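Serine protease inhibitor 2 (Anopheles gambiae, PDB 3PZF) inhibits clip-domain serine proteases, including CLIPB9, with which it forms a covalent complex, and so restrains melanization in the mosquito immune response. Local coordinates at residues N111-D116 with M135-S140; L188-F193 with R236-G241. One frame throughout, in Å; residues are numbered along the deposited sequence.

Interaction 1 of 2, residues N111-D116 with M135-S140; sequences NFFVDD and MLEKVS
F112 and L136 sit side by side across two parallel strands, pointing the same way: L136 CD2 touches F112 CB at 3.7 Å and also reaches the ring at CD2. V114 extends this apolar face, where its CG1 meets K138 CE at 4.1 Å. On the face bearing F113 and V139, V139 CG1 packs obliquely against F113 CD1 at 4.0 Å; the compact branched valine and the flat ring suit a sheet face covered by helix 144-158. Between the two faces the backbones are joined by alternating bonds: M135 O accepts from F112 N, F112 O from E137 N at 2.9 Å, E137 O from V114 N, and V114 O from V139 N. L136 CA-H also points to F112 O, and K138 CA-H to V114 O.

At the strand ends, the K138 chain bends at each torsion from chi2 outward (chi4 -58° places NZ). NZ is held mainly by I118 O and also by D116 O, 3.2 Å from NZ, which sits above that carbonyl plane; the long aliphatic stem of lysine lies along the sheet while its ammonium reaches the loop. D115 OD1 accepts a hydrogen bond from Y141 N. W154 of helix 144-158 meets the F113 ring edge-to-face, while helix 122-132 lies against F112 and L136. Strand 105-115, helix 122-132 and strand 134-139 make a beta-alpha-beta unit, its second strand at the edge of the large central sheet of the serpin fold.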
loop_
_atom_site.group_PDB
_atom_site.type_symbol
_atom_site.label_atom_id
_atom_site.label_comp_id
_atom_site.label_asym_id
_atom_site.label_seq_id
_atom_site.Cartn_x
_atom_site.Cartn_y
_atom_site.Cartn_z
ATOM N N ASN A 111 3.798 13.291 5.678
ATOM C CA ASN A 111 3.970 14.699 6.044
ATOM C C ASN A 111 2.638 15.446 5.973
ATOM O O ASN A 111 1.936 15.351 4.967
ATOM C CB ASN A 111 4.957 15.366 5.062
ATOM C CG ASN A 111 5.615 16.626 5.621
ATOM O OD1 ASN A 111 5.040 17.348 6.441
ATOM N ND2 ASN A 111 6.826 16.913 5.138
ATOM N N PHE A 112 2.310 16.207 7.012
ATOM C CA PHE A 112 1.283 17.240 6.896
ATOM C C PHE A 112 1.963 18.523 6.406
ATOM O O PHE A 112 2.907 18.989 7.024
ATOM C CB PHE A 112 0.660 17.592 8.232
ATOM C CG PHE A 112 -0.191 16.512 8.848
ATOM C CD1 PHE A 112 -1.575 16.552 8.733
ATOM C CD2 PHE A 112 0.386 15.521 9.631
ATOM C CE1 PHE A 112 -2.359 15.569 9.347
ATOM C CE2 PHE A 112 -0.400 14.570 10.266
ATOM C CZ PHE A 112 -1.771 14.603 10.125
ATOM N N PHE A 113 1.482 19.083 5.306
ATOM C CA PHE A 113 1.952 20.389 4.824
ATOM C C PHE A 113 0.904 21.433 5.219
ATOM O O PHE A 113 -0.221 21.423 4.714
ATOM C CB PHE A 113 2.168 20.336 3.306
ATOM C CG PHE A 113 3.298 19.416 2.882
ATOM C CD1 PHE A 113 4.612 19.851 2.951
ATOM C CD2 PHE A 113 3.053 18.105 2.460
ATOM C CE1 PHE A 113 5.651 19.034 2.584
ATOM C CE2 PHE A 113 4.097 17.277 2.087
ATOM C CZ PHE A 113 5.396 17.734 2.151
ATOM N N VAL A 114 1.276 22.333 6.130
ATOM C CA VAL A 114 0.315 23.140 6.851
ATOM C C VAL A 114 0.528 24.576 6.440
ATOM O O VAL A 114 1.670 25.007 6.346
ATOM C CB VAL A 114 0.526 22.984 8.378
ATOM C CG1 VAL A 114 -0.467 23.796 9.139
ATOM C CG2 VAL A 114 0.405 21.483 8.789
ATOM N N ASP A 115 -0.562 25.300 6.180
ATOM C CA ASP A 115 -0.494 26.712 5.747
ATOM C C ASP A 115 0.176 27.592 6.808
ATOM O O ASP A 115 0.165 27.255 7.997
ATOM C CB ASP A 115 -1.901 27.249 5.424
ATOM C CG ASP A 115 -1.882 28.431 4.442
ATOM O OD1 ASP A 115 -0.814 28.769 3.898
ATOM O OD2 ASP A 115 -2.952 29.022 4.197
ATOM N N ASP A 116 0.735 28.729 6.362
ATOM C CA ASP A 116 1.549 29.622 7.191
ATOM C C ASP A 116 0.910 29.973 8.511
ATOM O O ASP A 116 1.585 30.059 9.526
ATOM C CB ASP A 116 1.766 30.979 6.484
ATOM C CG ASP A 116 2.730 30.906 5.326
ATOM O OD1 ASP A 116 3.717 30.142 5.405
ATOM O OD2 ASP A 116 2.498 31.641 4.337
ATOM N N MET A 135 5.855 13.667 9.919
ATOM C CA MET A 135 6.295 15.014 10.271
ATOM C C MET A 135 5.292 16.052 9.775
ATOM O O MET A 135 4.353 15.712 9.051
ATOM C CB MET A 135 7.678 15.284 9.683
ATOM C CG MET A 135 8.764 14.427 10.313
ATOM S SD MET A 135 10.444 14.878 9.824
ATOM C CE MET A 135 10.882 13.478 8.781
ATOM N N LEU A 136 5.485 17.295 10.218
ATOM C CA LEU A 136 4.693 18.425 9.770
ATOM C C LEU A 136 5.631 19.543 9.355
ATOM O O LEU A 136 6.602 19.850 10.051
ATOM C CB LEU A 136 3.767 18.918 10.889
ATOM C CG LEU A 136 2.844 17.820 11.435
ATOM C CD1 LEU A 136 3.429 17.156 12.695
ATOM C CD2 LEU A 136 1.464 18.374 11.733
ATOM N N GLU A 137 5.295 20.173 8.243
ATOM C CA GLU A 137 6.092 21.267 7.681
ATOM C C GLU A 137 5.188 22.430 7.295
ATOM O O GLU A 137 4.079 22.217 6.823
ATOM C CB GLU A 137 6.786 20.720 6.440
ATOM C CG GLU A 137 7.818 21.613 5.804
ATOM C CD GLU A 137 8.537 20.889 4.679
ATOM O OE1 GLU A 137 8.850 21.536 3.664
ATOM O OE2 GLU A 137 8.779 19.667 4.817
ATOM N N LYS A 138 5.671 23.659 7.463
ATOM C CA LYS A 138 4.901 24.857 7.113
ATOM C C LYS A 138 5.165 25.240 5.661
ATOM O O LYS A 138 6.299 25.227 5.200
ATOM C CB LYS A 138 5.276 26.041 8.016
ATOM C CG LYS A 138 5.286 25.738 9.511
ATOM C CD LYS A 138 3.958 25.154 10.002
ATOM C CE LYS A 138 2.799 26.127 9.812
ATOM N NZ LYS A 138 3.007 27.417 10.512
ATOM N N VAL A 139 4.103 25.569 4.943
ATOM C CA VAL A 139 4.207 26.071 3.585
ATOM C C VAL A 139 3.237 27.220 3.443
ATOM O O VAL A 139 2.451 27.488 4.347
ATOM C CB VAL A 139 3.827 24.994 2.561
ATOM C CG1 VAL A 139 4.763 23.789 2.678
ATOM C CG2 VAL A 139 2.377 24.565 2.761
ATOM N N SER A 140 3.290 27.899 2.299
ATOM C CA SER A 140 2.371 28.992 2.033
ATOM C C SER A 140 1.533 28.658 0.812
ATOM O O SER A 140 2.018 28.717 -0.323
ATOM C CB SER A 140 3.138 30.282 1.771
ATOM O OG SER A 140 2.231 31.324 1.474
#

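Interaction 2 of 2, residues L188-F193 with R236-G241; sequences LWTYPF and RLPYRG
W189 and Y239 form the aromatic heart of this contact, an offset stack of the indole six-membered ring on the phenol with centroids 4.5 Å apart and planes at 14°. On the opposite indole face L237 CD1 makes a CH-pi contact 4.2 Å from the ring centroid, so the broad flat tryptophan is sandwiched between a ring and a methyl group. F193 adds to the apolar cluster, L237 CD1 lying at its ring edge, 3.9 Å from CZ.

Two backbone hydrogen bonds flank the W189–Y239 bridge: R240 N gives to L188 O at 2.8 Å, and T190 N to P238 O at 3.0 Å. P238, having no N-H of its own, offers only its carbonyl; that oxygen also takes a weak bond from T190 OG1 and one from a water that is held in turn by Y191 N. A second water joins L188 N to R240 O. Y239 OH bonds S346, and W189 NE1 bonds N342 O.

The one charged group is R240, whose chain runs extended (chi3 -178° places NE), carrying the guanidinium to where T190 O lies over its face. The charge is answered by a salt bridge from NH1 to E353.

The chemistry implies a buried aromatic stack whose polar tips are tied to N342 and to S346 of the hinge. This is the breach of the serpin fold, where the reactive-centre loop enters the sheet.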
loop_
_atom_site.group_PDB
_atom_site.type_symbol
_atom_site.label_atom_id
_atom_site.label_comp_id
_atom_site.label_asym_id
_atom_site.label_seq_id
_atom_site.Cartn_x
_atom_site.Cartn_y
_atom_site.Cartn_z
ATOM N N LEU A 188 15.112 -8.017 -2.929
ATOM C CA LEU A 188 15.594 -9.088 -3.810
ATOM C C LEU A 188 14.792 -10.339 -3.579
ATOM O O LEU A 188 14.530 -10.731 -2.422
ATOM C CB LEU A 188 17.058 -9.429 -3.507
ATOM C CG LEU A 188 18.090 -8.372 -3.901
ATOM C CD1 LEU A 188 19.464 -8.701 -3.321
ATOM C CD2 LEU A 188 18.145 -8.289 -5.406
ATOM N N TRP A 189 14.424 -11.021 -4.653
ATOM C CA TRP A 189 13.788 -12.313 -4.469
ATOM C C TRP A 189 14.763 -13.279 -3.805
ATOM O O TRP A 189 15.944 -13.316 -4.158
ATOM C CB TRP A 189 13.444 -12.942 -5.833
ATOM C CG TRP A 189 12.468 -12.203 -6.687
ATOM C CD1 TRP A 189 12.654 -11.836 -8.006
ATOM C CD2 TRP A 189 11.150 -11.779 -6.339
ATOM N NE1 TRP A 189 11.536 -11.195 -8.481
ATOM C CE2 TRP A 189 10.595 -11.146 -7.485
ATOM C CE3 TRP A 189 10.378 -11.856 -5.176
ATOM C CZ2 TRP A 189 9.309 -10.593 -7.491
ATOM C CZ3 TRP A 189 9.099 -11.305 -5.183
ATOM C CH2 TRP A 189 8.576 -10.687 -6.327
ATOM N N THR A 190 14.273 -14.097 -2.880
ATOM C CA THR A 190 15.063 -15.210 -2.390
ATOM C C THR A 190 15.399 -16.146 -3.574
ATOM O O THR A 190 16.485 -16.714 -3.661
ATOM C CB THR A 190 14.284 -15.973 -1.323
ATOM O OG1 THR A 190 13.900 -15.053 -0.282
ATOM C CG2 THR A 190 15.131 -17.117 -0.749
ATOM N N TYR A 191 14.465 -16.269 -4.506
ATOM C CA TYR A 191 14.638 -17.176 -5.651
ATOM C C TYR A 191 14.497 -16.354 -6.945
ATOM O O TYR A 191 13.409 -16.168 -7.454
ATOM C CB TYR A 191 13.606 -18.295 -5.609
ATOM C CG TYR A 191 13.714 -19.117 -4.333
ATOM C CD1 TYR A 191 14.815 -19.937 -4.124
ATOM C CD2 TYR A 191 12.760 -19.011 -3.333
ATOM C CE1 TYR A 191 14.948 -20.675 -2.959
ATOM C CE2 TYR A 191 12.887 -19.751 -2.153
ATOM C CZ TYR A 191 13.979 -20.576 -1.985
ATOM O OH TYR A 191 14.113 -21.292 -0.823
ATOM N N PRO A 192 15.609 -15.837 -7.451
ATOM C CA PRO A 192 15.469 -14.943 -8.619
ATOM C C PRO A 192 15.154 -15.757 -9.877
ATOM O O PRO A 192 15.528 -16.941 -9.944
ATOM C CB PRO A 192 16.858 -14.310 -8.751
ATOM C CG PRO A 192 17.794 -15.258 -8.039
ATOM C CD PRO A 192 16.982 -15.864 -6.917
ATOM N N PHE A 193 14.478 -15.138 -10.840
ATOM C CA PHE A 193 14.263 -15.773 -12.154
ATOM C C PHE A 193 15.490 -15.748 -13.034
ATOM O O PHE A 193 16.256 -14.778 -13.022
ATOM C CB PHE A 193 13.152 -15.031 -12.889
ATOM C CG PHE A 193 11.813 -15.131 -12.208
ATOM C CD1 PHE A 193 10.860 -16.035 -12.674
ATOM C CD2 PHE A 193 11.511 -14.353 -11.101
ATOM C CE1 PHE A 193 9.624 -16.127 -12.084
ATOM C CE2 PHE A 193 10.269 -14.440 -10.493
ATOM C CZ PHE A 193 9.323 -15.355 -10.975
ATOM N N ARG A 236 3.229 -17.489 -3.468
ATOM C CA ARG A 236 4.076 -16.653 -2.618
ATOM C C ARG A 236 5.508 -16.657 -3.132
ATOM O O ARG A 236 6.112 -17.730 -3.229
ATOM C CB ARG A 236 4.061 -17.223 -1.172
ATOM C CG ARG A 236 5.084 -16.564 -0.227
ATOM C CD ARG A 236 5.072 -17.335 1.137
ATOM N NE ARG A 236 6.058 -16.853 2.100
ATOM C CZ ARG A 236 7.293 -17.315 2.207
ATOM N NH1 ARG A 236 7.711 -18.286 1.403
ATOM N NH2 ARG A 236 8.100 -16.838 3.155
ATOM N N LEU A 237 6.050 -15.470 -3.440
ATOM C CA LEU A 237 7.477 -15.303 -3.735
ATOM C C LEU A 237 8.105 -14.451 -2.638
ATOM O O LEU A 237 7.801 -13.255 -2.531
ATOM C CB LEU A 237 7.704 -14.589 -5.083
ATOM C CG LEU A 237 7.100 -15.305 -6.292
ATOM C CD1 LEU A 237 7.551 -14.542 -7.587
ATOM C CD2 LEU A 237 7.489 -16.802 -6.329
ATOM N N PRO A 238 8.964 -15.057 -1.822
ATOM C CA PRO A 238 9.606 -14.358 -0.707
ATOM C C PRO A 238 10.740 -13.444 -1.161
ATOM O O PRO A 238 11.396 -13.740 -2.153
ATOM C CB PRO A 238 10.181 -15.506 0.122
ATOM C CG PRO A 238 10.423 -16.604 -0.891
ATOM C CD PRO A 238 9.255 -16.506 -1.799
ATOM N N TYR A 239 10.966 -12.356 -0.427
ATOM C CA TYR A 239 12.169 -11.552 -0.596
ATOM C C TYR A 239 13.219 -11.914 0.454
ATOM O O TYR A 239 12.873 -12.372 1.540
ATOM C CB TYR A 239 11.835 -10.061 -0.437
ATOM C CG TYR A 239 10.943 -9.470 -1.502
ATOM C CD1 TYR A 239 11.470 -9.008 -2.709
ATOM C CD2 TYR A 239 9.582 -9.326 -1.281
ATOM C CE1 TYR A 239 10.651 -8.434 -3.673
ATOM C CE2 TYR A 239 8.758 -8.743 -2.239
ATOM C CZ TYR A 239 9.298 -8.308 -3.429
ATOM O OH TYR A 239 8.480 -7.730 -4.382
ATOM N N ARG A 240 14.495 -11.663 0.167
ATOM C CA ARG A 240 15.549 -11.881 1.156
ATOM C C ARG A 240 15.332 -10.966 2.354
ATOM O O ARG A 240 14.873 -9.837 2.205
ATOM C CB ARG A 240 16.927 -11.613 0.548
ATOM C CG ARG A 240 17.245 -12.522 -0.635
ATOM C CD ARG A 240 18.705 -12.498 -1.023
ATOM N NE ARG A 240 18.905 -13.365 -2.185
ATOM C CZ ARG A 240 19.090 -14.684 -2.124
ATOM N NH1 ARG A 240 19.129 -15.308 -0.947
ATOM N NH2 ARG A 240 19.246 -15.383 -3.247
ATOM N N GLY A 241 15.657 -11.466 3.539
ATOM C CA GLY A 241 15.510 -10.687 4.756
ATOM C C GLY A 241 14.656 -11.359 5.822
ATOM O O GLY A 241 14.548 -10.849 6.941
HETATM O O HOH W 1 15.363 -8.227 -0.066
HETATM O O HOH W 2 11.623 -15.698 -4.205
#

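The two interactions lie on opposite sides of the chain's centre, their centres about 38 Å apart and their nearest atoms about 24 Å. Interaction 1 closes before interaction 2 opens along the chain. Strand 177-188 connects them: it pairs antiparallel with strand 105-115 of interaction 1, then ends at the first residue of interaction 2. Interaction 1 forms one edge of the central serpin sheet, whereas interaction 2 ties the end of that sheet to strand 232-238, next to the hinge region 344-348, which is required for binding the protease. In serpins, this is the sheet that opens to take up the cleaved reactive-centre loop.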